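Local coordinates for protein uridylate kinase (Archaeoglobus fulgidus, PDB 2IJ9) that probably catalyses the reversible transfer of a phosphate group from ATP to UMP, giving UDP and ADP on the de novo route to CTP, at residues M1-L7 / A129-A135; E21-T25 / G200-M206; A121-E125 / I187-I193; V138-Y142 / V214-I218; V141-P146 / G175-V179. The protein carries 1 engineered substitution. All coordinates share one frame; numbering follows the deposited sequence.

Contact 1. Residues M1-L7 / A129-A135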
# COMPACT_ATOMS: atom_id res chain seq x y z
N MET B 1 26.12 13.92 -19.74
CA MET B 1 25.19 15.06 -20.03
C MET B 1 23.82 14.60 -20.57
O MET B 1 22.78 15.17 -20.21
CB MET B 1 25.86 16.06 -20.99
CG MET B 1 25.17 17.41 -21.08
SD MET B 1 24.93 17.90 -22.80
CE MET B 1 23.54 16.88 -23.31
N LYS B 2 23.80 13.59 -21.44
CA LYS B 2 22.55 12.91 -21.76
C LYS B 2 22.43 11.71 -20.83
O LYS B 2 23.09 10.68 -21.04
CB LYS B 2 22.51 12.45 -23.21
CG LYS B 2 21.70 13.33 -24.14
CD LYS B 2 21.87 12.84 -25.56
CE LYS B 2 20.86 13.46 -26.50
NZ LYS B 2 21.05 12.96 -27.88
N VAL B 3 21.60 11.84 -19.80
CA VAL B 3 21.44 10.77 -18.83
C VAL B 3 20.16 9.99 -19.05
O VAL B 3 19.07 10.58 -19.15
CB VAL B 3 21.38 11.32 -17.40
CG1 VAL B 3 21.41 10.17 -16.40
CG2 VAL B 3 22.51 12.29 -17.15
N VAL B 4 20.30 8.66 -19.12
CA VAL B 4 19.14 7.78 -18.93
C VAL B 4 19.22 7.22 -17.52
O VAL B 4 20.19 6.56 -17.15
CB VAL B 4 19.11 6.60 -19.95
CG1 VAL B 4 17.93 5.64 -19.67
CG2 VAL B 4 19.03 7.12 -21.36
N LEU B 5 18.19 7.51 -16.72
CA LEU B 5 18.08 6.96 -15.37
C LEU B 5 17.01 5.88 -15.35
O LEU B 5 15.93 6.04 -15.92
CB LEU B 5 17.71 8.05 -14.37
CG LEU B 5 17.47 7.63 -12.93
CD1 LEU B 5 18.70 6.93 -12.41
CD2 LEU B 5 17.09 8.84 -12.06
N SER B 6 17.31 4.78 -14.68
CA SER B 6 16.34 3.71 -14.56
C SER B 6 15.92 3.53 -13.09
O SER B 6 16.73 3.18 -12.25
CB SER B 6 16.90 2.41 -15.12
OG SER B 6 15.88 1.58 -15.65
N LEU B 7 14.65 3.79 -12.81
CA LEU B 7 14.09 3.51 -11.50
C LEU B 7 13.20 2.29 -11.58
O LEU B 7 12.13 2.33 -12.17
CB LEU B 7 13.29 4.71 -11.01
CG LEU B 7 14.08 6.00 -10.89
CD1 LEU B 7 13.12 7.16 -10.92
CD2 LEU B 7 14.86 6.00 -9.59
N ALA B 129 22.87 8.01 -25.65
CA ALA B 129 22.98 8.61 -24.33
C ALA B 129 24.43 8.63 -23.88
O ALA B 129 25.20 7.74 -24.26
CB ALA B 129 22.12 7.88 -23.33
N ASP B 130 24.78 9.64 -23.09
CA ASP B 130 26.13 9.78 -22.53
C ASP B 130 26.36 8.80 -21.39
O ASP B 130 27.47 8.28 -21.23
CB ASP B 130 26.35 11.20 -22.02
CG ASP B 130 26.37 12.22 -23.13
OD1 ASP B 130 25.91 13.35 -22.90
OD2 ASP B 130 26.84 11.88 -24.24
N VAL B 131 25.32 8.55 -20.61
CA VAL B 131 25.42 7.67 -19.45
C VAL B 131 24.08 7.03 -19.10
O VAL B 131 23.05 7.71 -18.98
CB VAL B 131 26.07 8.42 -18.21
CG1 VAL B 131 25.26 9.67 -17.80
CG2 VAL B 131 26.29 7.47 -17.04
N PHE B 132 24.11 5.70 -18.97
CA PHE B 132 22.97 4.93 -18.50
C PHE B 132 23.11 4.57 -17.02
O PHE B 132 23.88 3.69 -16.67
CB PHE B 132 22.81 3.67 -19.34
CG PHE B 132 21.69 2.76 -18.89
CD1 PHE B 132 20.57 3.27 -18.23
CD2 PHE B 132 21.75 1.40 -19.16
CE1 PHE B 132 19.55 2.43 -17.82
CE2 PHE B 132 20.73 0.55 -18.76
CZ PHE B 132 19.62 1.07 -18.09
N ILE B 133 22.34 5.24 -16.17
CA ILE B 133 22.36 4.99 -14.74
C ILE B 133 21.19 4.09 -14.31
O ILE B 133 20.02 4.49 -14.30
CB ILE B 133 22.34 6.31 -13.96
CG1 ILE B 133 23.48 7.21 -14.45
CG2 ILE B 133 22.46 6.05 -12.46
CD1 ILE B 133 23.53 8.54 -13.77
N ASN B 134 21.53 2.85 -13.95
CA ASN B 134 20.53 1.86 -13.58
C ASN B 134 20.34 1.75 -12.04
O ASN B 134 21.01 0.95 -11.37
CB ASN B 134 20.89 0.50 -14.20
CG ASN B 134 19.82 -0.53 -14.00
OD1 ASN B 134 18.63 -0.21 -13.94
ND2 ASN B 134 20.24 -1.79 -13.88
N ALA B 135 19.44 2.57 -11.50
CA ALA B 135 19.23 2.65 -10.06
C ALA B 135 18.37 1.51 -9.54
O ALA B 135 17.14 1.57 -9.60
CB ALA B 135 18.59 3.96 -9.70

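Contact 2. Residues E21-T25 / G200-M206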
# COMPACT_ATOMS: atom_id res chain seq x y z
N GLU B 21 12.32 13.36 -2.70
CA GLU B 21 13.77 13.22 -2.61
C GLU B 21 14.38 12.86 -3.96
O GLU B 21 15.38 13.45 -4.37
CB GLU B 21 14.14 12.18 -1.54
CG GLU B 21 15.54 12.33 -0.94
CD GLU B 21 15.94 11.15 -0.06
OE1 GLU B 21 15.48 10.02 -0.32
OE2 GLU B 21 16.74 11.35 0.88
N PHE B 22 13.77 11.90 -4.66
CA PHE B 22 14.23 11.52 -6.01
C PHE B 22 14.06 12.63 -7.05
O PHE B 22 15.00 12.92 -7.81
CB PHE B 22 13.51 10.26 -6.50
CG PHE B 22 14.09 8.99 -5.97
CD1 PHE B 22 15.22 8.42 -6.54
CD2 PHE B 22 13.49 8.35 -4.89
CE1 PHE B 22 15.75 7.24 -6.04
CE2 PHE B 22 14.02 7.17 -4.39
CZ PHE B 22 15.15 6.61 -4.96
N ALA B 23 12.88 13.24 -7.09
CA ALA B 23 12.61 14.36 -8.00
C ALA B 23 13.65 15.45 -7.84
O ALA B 23 14.26 15.88 -8.82
CB ALA B 23 11.22 14.92 -7.78
N LYS B 24 13.87 15.87 -6.60
CA LYS B 24 14.82 16.94 -6.31
C LYS B 24 16.20 16.67 -6.88
O LYS B 24 16.84 17.57 -7.44
CB LYS B 24 14.88 17.23 -4.81
CG LYS B 24 13.70 18.08 -4.32
CD LYS B 24 14.06 18.89 -3.09
CE LYS B 24 12.92 19.81 -2.68
NZ LYS B 24 13.29 20.70 -1.55
N THR B 25 16.65 15.42 -6.75
CA THR B 25 17.89 14.99 -7.39
C THR B 25 17.81 15.11 -8.91
O THR B 25 18.70 15.68 -9.56
CB THR B 25 18.28 13.57 -6.95
OG1 THR B 25 18.89 13.64 -5.66
CG2 THR B 25 19.27 12.93 -7.91
N GLY B 200 19.81 2.55 -5.74
CA GLY B 200 19.08 3.74 -6.12
C GLY B 200 18.77 4.68 -4.99
O GLY B 200 17.68 4.63 -4.41
N THR B 201 19.72 5.55 -4.66
CA THR B 201 19.44 6.63 -3.74
C THR B 201 19.94 7.92 -4.37
O THR B 201 20.97 7.92 -5.05
CB THR B 201 20.09 6.39 -2.37
OG1 THR B 201 20.20 7.63 -1.66
CG2 THR B 201 21.48 5.81 -2.53
N PRO B 202 19.18 9.01 -4.19
CA PRO B 202 19.53 10.37 -4.61
C PRO B 202 21.02 10.69 -4.58
O PRO B 202 21.53 11.29 -5.53
CB PRO B 202 18.77 11.24 -3.61
CG PRO B 202 17.52 10.43 -3.30
CD PRO B 202 17.85 8.96 -3.55
N GLU B 203 21.72 10.29 -3.51
CA GLU B 203 23.17 10.48 -3.41
C GLU B 203 23.91 9.71 -4.49
O GLU B 203 24.72 10.29 -5.21
CB GLU B 203 23.73 10.07 -2.05
CG GLU B 203 25.21 10.44 -1.86
CD GLU B 203 25.95 9.54 -0.90
OE1 GLU B 203 25.35 9.08 0.09
OE2 GLU B 203 27.15 9.30 -1.12
N ASN B 204 23.62 8.42 -4.61
CA ASN B 204 24.31 7.57 -5.58
C ASN B 204 24.06 7.98 -7.01
O ASN B 204 24.96 7.90 -7.85
CB ASN B 204 23.89 6.12 -5.43
CG ASN B 204 24.46 5.47 -4.21
OD1 ASN B 204 24.79 6.15 -3.23
ND2 ASN B 204 24.57 4.15 -4.24
N ILE B 205 22.82 8.39 -7.27
CA ILE B 205 22.44 8.84 -8.60
C ILE B 205 23.27 10.06 -8.99
O ILE B 205 23.89 10.07 -10.07
CB ILE B 205 20.92 9.11 -8.66
CG1 ILE B 205 20.18 7.77 -8.69
CG2 ILE B 205 20.55 10.00 -9.86
CD1 ILE B 205 18.71 7.85 -8.37
N MET B 206 23.31 11.05 -8.07
CA MET B 206 24.13 12.26 -8.19
C MET B 206 25.61 11.95 -8.42
O MET B 206 26.24 12.54 -9.29
CB MET B 206 23.99 13.12 -6.94
CG MET B 206 24.58 14.51 -7.08
SD MET B 206 23.78 15.45 -8.40
CE MET B 206 22.14 15.63 -7.73

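Contact 3. Residues A121-E125 / I187-I193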
# COMPACT_ATOMS: atom_id res chain seq x y z
N ALA B 121 17.84 0.67 -21.54
CA ALA B 121 19.05 0.42 -22.33
C ALA B 121 18.78 0.76 -23.79
O ALA B 121 19.52 1.54 -24.39
CB ALA B 121 19.53 -1.03 -22.18
N LEU B 122 17.70 0.18 -24.33
CA LEU B 122 17.19 0.55 -25.65
C LEU B 122 17.08 2.08 -25.86
O LEU B 122 17.58 2.61 -26.84
CB LEU B 122 15.85 -0.13 -25.89
CG LEU B 122 15.92 -1.66 -25.93
CD1 LEU B 122 14.61 -2.28 -25.49
CD2 LEU B 122 16.32 -2.16 -27.30
N LEU B 123 16.44 2.77 -24.91
CA LEU B 123 16.29 4.23 -24.96
C LEU B 123 17.62 4.97 -25.02
O LEU B 123 17.77 5.91 -25.79
CB LEU B 123 15.47 4.74 -23.78
CG LEU B 123 15.19 6.25 -23.81
CD1 LEU B 123 14.49 6.63 -25.10
CD2 LEU B 123 14.39 6.71 -22.59
N ALA B 124 18.56 4.53 -24.19
CA ALA B 124 19.90 5.10 -24.19
C ALA B 124 20.54 5.05 -25.57
O ALA B 124 21.04 6.06 -26.09
CB ALA B 124 20.77 4.36 -23.17
N GLU B 125 20.51 3.86 -26.16
CA GLU B 125 21.06 3.60 -27.48
C GLU B 125 20.38 4.47 -28.53
O GLU B 125 21.06 5.21 -29.23
CB GLU B 125 20.89 2.11 -27.79
CG GLU B 125 21.48 1.63 -29.09
CD GLU B 125 21.01 0.22 -29.41
OE1 GLU B 125 19.78 0.02 -29.50
OE2 GLU B 125 21.87 -0.69 -29.56
N ILE B 187 22.33 -5.32 -24.93
CA ILE B 187 22.08 -3.99 -25.46
C ILE B 187 23.16 -3.00 -25.01
O ILE B 187 23.65 -2.21 -25.83
CB ILE B 187 20.66 -3.48 -25.12
CG1 ILE B 187 19.61 -4.36 -25.80
CG2 ILE B 187 20.47 -2.03 -25.60
CD1 ILE B 187 18.23 -4.35 -25.14
N ILE B 188 23.56 -3.06 -23.74
CA ILE B 188 24.64 -2.19 -23.26
C ILE B 188 25.96 -2.43 -24.00
O ILE B 188 26.71 -1.48 -24.28
CB ILE B 188 24.90 -2.34 -21.76
CG1 ILE B 188 23.62 -2.10 -20.97
CG2 ILE B 188 25.97 -1.36 -21.32
CD1 ILE B 188 23.68 -2.60 -19.55
N GLU B 189 26.22 -3.70 -24.32
CA GLU B 189 27.43 -4.09 -25.04
C GLU B 189 27.44 -3.52 -26.45
O GLU B 189 28.43 -2.93 -26.87
CB GLU B 189 27.62 -5.61 -25.08
CG GLU B 189 28.98 -6.02 -25.63
CD GLU B 189 29.10 -7.50 -25.92
OE1 GLU B 189 28.21 -8.27 -25.49
OE2 GLU B 189 30.08 -7.91 -26.57
N ARG B 190 26.32 -3.70 -27.16
CA ARG B 190 26.15 -3.13 -28.50
C ARG B 190 26.30 -1.62 -28.50
O ARG B 190 27.01 -1.06 -29.33
CB ARG B 190 24.79 -3.51 -29.08
CG ARG B 190 24.76 -4.89 -29.70
CD ARG B 190 23.52 -5.09 -30.58
NE ARG B 190 22.55 -6.00 -29.97
CZ ARG B 190 21.68 -6.74 -30.65
NH1 ARG B 190 21.66 -6.70 -31.98
NH2 ARG B 190 20.84 -7.53 -30.01
N SER B 191 25.65 -0.96 -27.54
CA SER B 191 25.58 0.50 -27.48
C SER B 191 26.89 1.15 -27.05
O SER B 191 27.13 2.32 -27.34
CB SER B 191 24.46 0.96 -26.55
OG SER B 191 24.80 0.75 -25.18
N LYS B 192 27.72 0.38 -26.34
CA LYS B 192 28.99 0.87 -25.81
C LYS B 192 28.81 2.15 -24.98
O LYS B 192 29.70 3.01 -24.94
CB LYS B 192 30.01 1.08 -26.94
CG LYS B 192 30.20 -0.15 -27.85
CD LYS B 192 31.23 0.07 -28.96
CE LYS B 192 30.65 0.87 -30.12
NZ LYS B 192 31.65 1.09 -31.19
N ILE B 193 27.66 2.26 -24.33
CA ILE B 193 27.32 3.41 -23.48
C ILE B 193 27.69 3.14 -22.01
O ILE B 193 27.30 2.11 -21.43
CB ILE B 193 25.82 3.76 -23.60
CG1 ILE B 193 25.48 4.11 -25.04
CG2 ILE B 193 25.44 4.92 -22.69
CD1 ILE B 193 24.02 4.47 -25.25

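Contact 4. Residues V138-Y142 / V214-I218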
# COMPACT_ATOMS: atom_id res chain seq x y z
N VAL B 138 19.85 -3.15 -5.20
CA VAL B 138 21.15 -3.68 -4.77
C VAL B 138 22.26 -2.68 -5.13
O VAL B 138 22.02 -1.71 -5.85
CB VAL B 138 21.42 -5.11 -5.31
CG1 VAL B 138 20.23 -6.03 -4.98
CG2 VAL B 138 21.72 -5.10 -6.80
N ASP B 139 23.47 -2.94 -4.62
CA ASP B 139 24.57 -1.96 -4.64
C ASP B 139 25.38 -1.96 -5.95
O ASP B 139 25.91 -0.92 -6.36
CB ASP B 139 25.49 -2.23 -3.44
CG ASP B 139 26.24 -0.99 -2.97
OD1 ASP B 139 26.34 0.02 -3.72
OD2 ASP B 139 26.76 -1.04 -1.83
N GLY B 140 25.48 -3.12 -6.59
CA GLY B 140 26.16 -3.22 -7.86
C GLY B 140 25.90 -4.59 -8.45
O GLY B 140 24.89 -5.22 -8.14
N VAL B 141 26.80 -5.05 -9.30
CA VAL B 141 26.72 -6.41 -9.81
C VAL B 141 27.53 -7.29 -8.88
O VAL B 141 28.60 -6.89 -8.44
CB VAL B 141 27.27 -6.51 -11.24
CG1 VAL B 141 27.11 -7.93 -11.78
CG2 VAL B 141 26.56 -5.51 -12.15
N TYR B 142 27.03 -8.49 -8.60
CA TYR B 142 27.67 -9.35 -7.59
C TYR B 142 28.24 -10.68 -8.12
O TYR B 142 27.92 -11.11 -9.24
CB TYR B 142 26.74 -9.54 -6.39
CG TYR B 142 26.77 -8.33 -5.49
CD1 TYR B 142 25.95 -7.22 -5.74
CD2 TYR B 142 27.63 -8.27 -4.41
CE1 TYR B 142 25.99 -6.09 -4.91
CE2 TYR B 142 27.68 -7.16 -3.58
CZ TYR B 142 26.87 -6.07 -3.84
OH TYR B 142 26.93 -4.98 -3.00
N VAL B 214 30.70 4.54 -7.97
CA VAL B 214 29.50 3.99 -7.33
C VAL B 214 29.20 2.64 -7.96
O VAL B 214 29.52 2.38 -9.13
CB VAL B 214 28.27 4.94 -7.39
CG1 VAL B 214 28.19 5.79 -6.15
CG2 VAL B 214 28.31 5.81 -8.61
N GLY B 215 28.60 1.78 -7.16
CA GLY B 215 28.23 0.43 -7.55
C GLY B 215 29.19 -0.26 -8.49
O GLY B 215 30.36 -0.49 -8.17
N THR B 216 28.68 -0.59 -9.65
CA THR B 216 29.45 -1.24 -10.68
C THR B 216 29.42 -0.33 -11.90
O THR B 216 28.35 -0.07 -12.47
CB THR B 216 28.82 -2.60 -11.03
OG1 THR B 216 28.85 -3.45 -9.87
CG2 THR B 216 29.57 -3.27 -12.22
N VAL B 217 30.59 0.18 -12.27
CA VAL B 217 30.70 0.96 -13.50
C VAL B 217 30.96 -0.01 -14.64
O VAL B 217 31.68 -1.00 -14.47
CB VAL B 217 31.79 2.05 -13.42
CG1 VAL B 217 31.59 3.07 -14.55
CG2 VAL B 217 31.76 2.75 -12.06
N ILE B 218 30.33 0.23 -15.79
CA ILE B 218 30.52 -0.63 -16.95
C ILE B 218 30.82 0.26 -18.15
O ILE B 218 30.04 1.16 -18.48
CB ILE B 218 29.29 -1.55 -17.19
CG1 ILE B 218 28.85 -2.21 -15.88
CG2 ILE B 218 29.60 -2.59 -18.28
CD1 ILE B 218 28.00 -3.44 -16.04

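Contact 5. Residues V141-P146 / G175-V179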
# COMPACT_ATOMS: atom_id res chain seq x y z
N VAL B 141 26.80 -5.05 -9.30
CA VAL B 141 26.72 -6.41 -9.81
C VAL B 141 27.53 -7.29 -8.88
O VAL B 141 28.60 -6.89 -8.44
CB VAL B 141 27.27 -6.51 -11.24
CG1 VAL B 141 27.11 -7.93 -11.78
CG2 VAL B 141 26.56 -5.51 -12.15
N TYR B 142 27.03 -8.49 -8.60
CA TYR B 142 27.67 -9.35 -7.59
C TYR B 142 28.24 -10.68 -8.12
O TYR B 142 27.92 -11.11 -9.24
CB TYR B 142 26.74 -9.54 -6.39
CG TYR B 142 26.77 -8.33 -5.49
CD1 TYR B 142 25.95 -7.22 -5.74
CD2 TYR B 142 27.63 -8.27 -4.41
CE1 TYR B 142 25.99 -6.09 -4.91
CE2 TYR B 142 27.68 -7.16 -3.58
CZ TYR B 142 26.87 -6.07 -3.84
OH TYR B 142 26.93 -4.98 -3.00
N SER B 143 29.08 -11.31 -7.30
CA SER B 143 30.00 -12.39 -7.69
C SER B 143 29.40 -13.76 -8.08
O SER B 143 28.31 -13.83 -8.66
CB SER B 143 31.09 -12.57 -6.62
OG SER B 143 30.58 -13.23 -5.46
N ALA B 144 30.14 -14.82 -7.76
CA ALA B 144 29.83 -16.19 -8.19
C ALA B 144 28.61 -16.79 -7.50
O ALA B 144 28.66 -17.12 -6.31
CB ALA B 144 31.04 -17.10 -8.01
N ASP B 145 27.52 -16.91 -8.27
CA ASP B 145 26.19 -17.44 -7.89
C ASP B 145 25.09 -16.35 -7.72
O ASP B 145 24.13 -16.34 -8.50
CB ASP B 145 26.22 -18.48 -6.75
CG ASP B 145 26.93 -19.77 -7.16
OD1 ASP B 145 27.59 -19.79 -8.22
OD2 ASP B 145 26.82 -20.76 -6.42
N PRO B 146 25.21 -15.45 -6.72
CA PRO B 146 25.97 -15.36 -5.47
C PRO B 146 25.16 -15.72 -4.20
O PRO B 146 23.99 -16.11 -4.29
CB PRO B 146 26.39 -13.88 -5.42
CG PRO B 146 25.48 -13.16 -6.42
CD PRO B 146 24.51 -14.18 -6.97
N GLY B 175 21.50 -16.30 -7.43
CA GLY B 175 20.69 -15.54 -8.38
C GLY B 175 20.28 -14.18 -7.85
O GLY B 175 19.15 -13.73 -8.10
N THR B 176 21.19 -13.52 -7.13
CA THR B 176 21.00 -12.14 -6.66
C THR B 176 21.06 -11.19 -7.85
O THR B 176 20.45 -10.12 -7.85
CB THR B 176 22.08 -11.71 -5.62
OG1 THR B 176 22.37 -12.80 -4.74
CG2 THR B 176 21.62 -10.51 -4.81
N ASN B 177 21.79 -11.62 -8.88
CA ASN B 177 21.83 -10.94 -10.16
C ASN B 177 20.51 -11.02 -10.94
O ASN B 177 20.51 -11.13 -12.17
CB ASN B 177 22.98 -11.46 -11.02
CG ASN B 177 24.19 -10.53 -11.03
OD1 ASN B 177 24.27 -9.58 -10.25
ND2 ASN B 177 25.13 -10.81 -11.92
N VAL B 178 19.39 -10.94 -10.22
CA VAL B 178 18.07 -10.81 -10.85
C VAL B 178 17.95 -9.45 -11.55
O VAL B 178 17.10 -9.26 -12.42
CB VAL B 178 16.89 -11.04 -9.85
CG1 VAL B 178 16.51 -12.53 -9.79
CG2 VAL B 178 17.20 -10.48 -8.45
N VAL B 179 18.81 -8.52 -11.17
CA VAL B 179 18.97 -7.27 -11.90
C VAL B 179 20.39 -7.35 -12.44
O VAL B 179 21.10 -8.26 -12.06
CB VAL B 179 18.87 -6.06 -10.95
CG1 VAL B 179 17.46 -5.51 -10.94
CG2 VAL B 179 19.30 -6.42 -9.51

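Contact 1. Residues M1-L7 / A129-A135
The carboxylate oxygen OD1 of D130 is gripped twice by the start of the chain: K2 N meets it at 2.6 Å from the anti side, 33° out of the carboxylate plane, and M1 N adds a weak salt bridge. This clamp closes one end of a pair of parallel neighbours, strands 2-7 and 131-135, in the central sheet of the amino acid kinase fold. From there a regular parallel ladder runs on. K2 O takes V131 N, V4 N bonds to V131 O, V4 O receives I133 N at 2.7 Å, and S6 N returns to I133 O; the last rung, A135 N to S6 O, is weak. Two layers of side chains result. On one face V3, L5, V131, I133 and A135 mesh, V3 CG2 lying alongside V131 CG1 at 3.9 Å, and I205 of helix 202-209 packs on L5 and A135. On the other face are V4, S6 and F132, covered by A120 of helix 117-126, so helices lie against both sides of the sheet. K2 turns its ammonium away from D130 to I127 O, whereas S6 OG makes a weak bond to the backbone of T116, predicted to bind UMP. F132, its CG trans to N (chi1 177°), turns the CD1-CE1 edge of its ring to the neighbouring strand, and V4 O meets that edge in plane, 3.5 Å from F132 CD1.

Contact 2. Residues E21-T25 / G200-M206
P202, at the head of residues 202-206, is met by three side chains of residues 21-25, each crossing it at about a right angle. F22 offers a ring face: P202 CD sits over it in a CH-pi contact, 3.9 Å from the ring centroid and 21° off the normal, displaced toward the rim. The same ring is met at its edge by I205 CD1, in plane and 3.8 Å from F22 CE1, while G200 O also lies at the edge, near F22 CZ. E21 lays its CG against P202 CG at 3.6 Å. T25 faces the other helix with both branches; its OG1, anti to the carbonyl carbon (chi1 -79°), lies by P202 CB, and this leaves CG2 to meet I205 CG2 at 3.7 Å. Further along, the bent chain of M206 brings CE to T25 CG2. Replacing F22 with an alanine would take the ring from under P202 CD and would probably leave a gap there, with I205 CD1 losing its aromatic neighbour. The helical residues 21-25 and 202-206 run nearly parallel, their axes 9.6 Å apart and crossing at -19°. They pack on one face of the central sheet of the amino acid kinase fold, L7 of strand 2-7 touching F22 and L5 touching I205; at a subunit interface E203 bonds to the D139 backbone amide of a second subunit and P202 packs on its S148.

Contact 3. Residues A121-E125 / I187-I193
Helical residues A121-E125 and I187-S191 run almost parallel, their axes 9.4 Å apart and 12° from each other in direction, with A121 facing I187 and E125 facing S191. The second helix ends here: K192 has positive phi, 53°, and the chain turns so that I193 comes back against the first helix. Packing across the interface is largely aliphatic. I187 divides its work between two branches: CG2, anti to the backbone N, rests on A121 CB at 3.7 Å, while the CG1 arm carries CD1 to L122 CD2 at 3.6 Å. L122 reaches that methyl with its far end, though its CB points away. Toward the C-terminal ends, I193 CD1 lies against A124 CB at 3.9 Å and close to the A124 carbonyl. E125 runs alongside S191, CB to CB, and its carboxylate extends toward R190, but the charged groups remain apart, with E125 OE2 5.4 Å from R190 NE. S191 turns its hydroxyl back on its own helix, giving its proton to I188 O at 3.1 Å from above the carbonyl plane, and the same OG accepts a weak bond from I193 N. These two helices flank one side of the central sheet of the amino acid kinase fold: L123 reaches F36 and V38 of strand 34-39, I188 packs on L163 of helix 160-166, and L122 touches F92 of helix 92-99 and F111, predicted to bind UMP.

Contact 4. Residues V138-Y142 / V214-I218
T216 OG1 takes the backbone N-H of V141 in an almost straight bond, 2.7 Å long with 173° at the hydrogen, and this is the one hydrogen bond that ties residues 138-142 to residues 214-218. The same hydroxyl bonds to Y155 O, so a single buried oxygen has two partners and joins three pieces of chain. Its place follows from chi1 of -62°, which sets OG1 anti to the carbonyl carbon and leaves CG2 to face the valine. There T216 CG2 meets V141 CG2 at 3.8 Å, the two side chains crossing at about a right angle, and this methyl-methyl approach lies beside the polar bond. Next to it G140 CA lies 3.4 Å from T216 OG1, where a side chain would probably collide with the hydroxyl. In the second shell the two backbones draw near through glycines, with G140 CA 4.2 Å from G215 CA. G215 adopts positive phi, 36°, a conformation that glycine reaches easily, as the chain turns into strand 216-218. The V141 backbone is held further by a bond with Y155. D139 has a weak, long ion pair with K154 and packs on T201 of a second subunit, while Y142, which follows V141, is predicted to bind ATP. The joined segments stand at the side of the main sheet, where strand 216-218 pairs antiparallel with strand 195-199, V141 packs on V197, and I166 of helix 160-166 covers V141.

Contact 5. Residues V141-P146 / G175-V179
G175 N gives its hydrogen to D145 O at 2.8 Å, approaching from above the carbonyl plane, 44° out of it. The bond joins two irregular loops of the amino acid kinase fold, residues 141-146 and 175-179, near the probable ATP site; Y142 and D145 are predicted ATP-binding residues. G175 is the first residue modelled after a gap in the chain, so this bond is best read with some caution. A second link is straight but weak: Y142 N points at N177 OD1 over 3.4 Å, with 179° at the hydrogen. The amide of N177 does further work, since V141 CG1 lies 3.5 Å from N177 ND2, the two side chains crossing at about a right angle. With an alanine at N177 the amide is gone, and the Y142 N-H is likely to lose this acceptor while V141 CG1 loses a neighbour. I166 of helix 160-166 also packs on N177, which ties the outer loops to the body of the fold. Between the two polar links, P146, which follows a cis peptide bond, fills the space beside T176. Its ring crosses the threonine obliquely, and P146 CD lies 3.4 Å from T176 OG1.

Contact 1 lies in the central sheet, and contacts 2 and 3 pack on its two faces. The centres of contacts 1 and 2 are 12 Å apart, and A135 CB comes 3.6 Å from G200 CA. On the other face A129 N and A124 O, 2.7 Å apart, probably hydrogen bond; contacts 2 and 3 lie about 22 Å apart, centre to centre, and do not touch. Strand 131-136 leads onward into contact 4, which shares V141 and Y142 with contact 5 and meets it where V138 CG2 lies 3.9 Å from V179 CG2. Y142, shared by contacts 4 and 5, and D145 of contact 5 are predicted to bind ATP, while contacts 1 and 3 border predicted UMP residues.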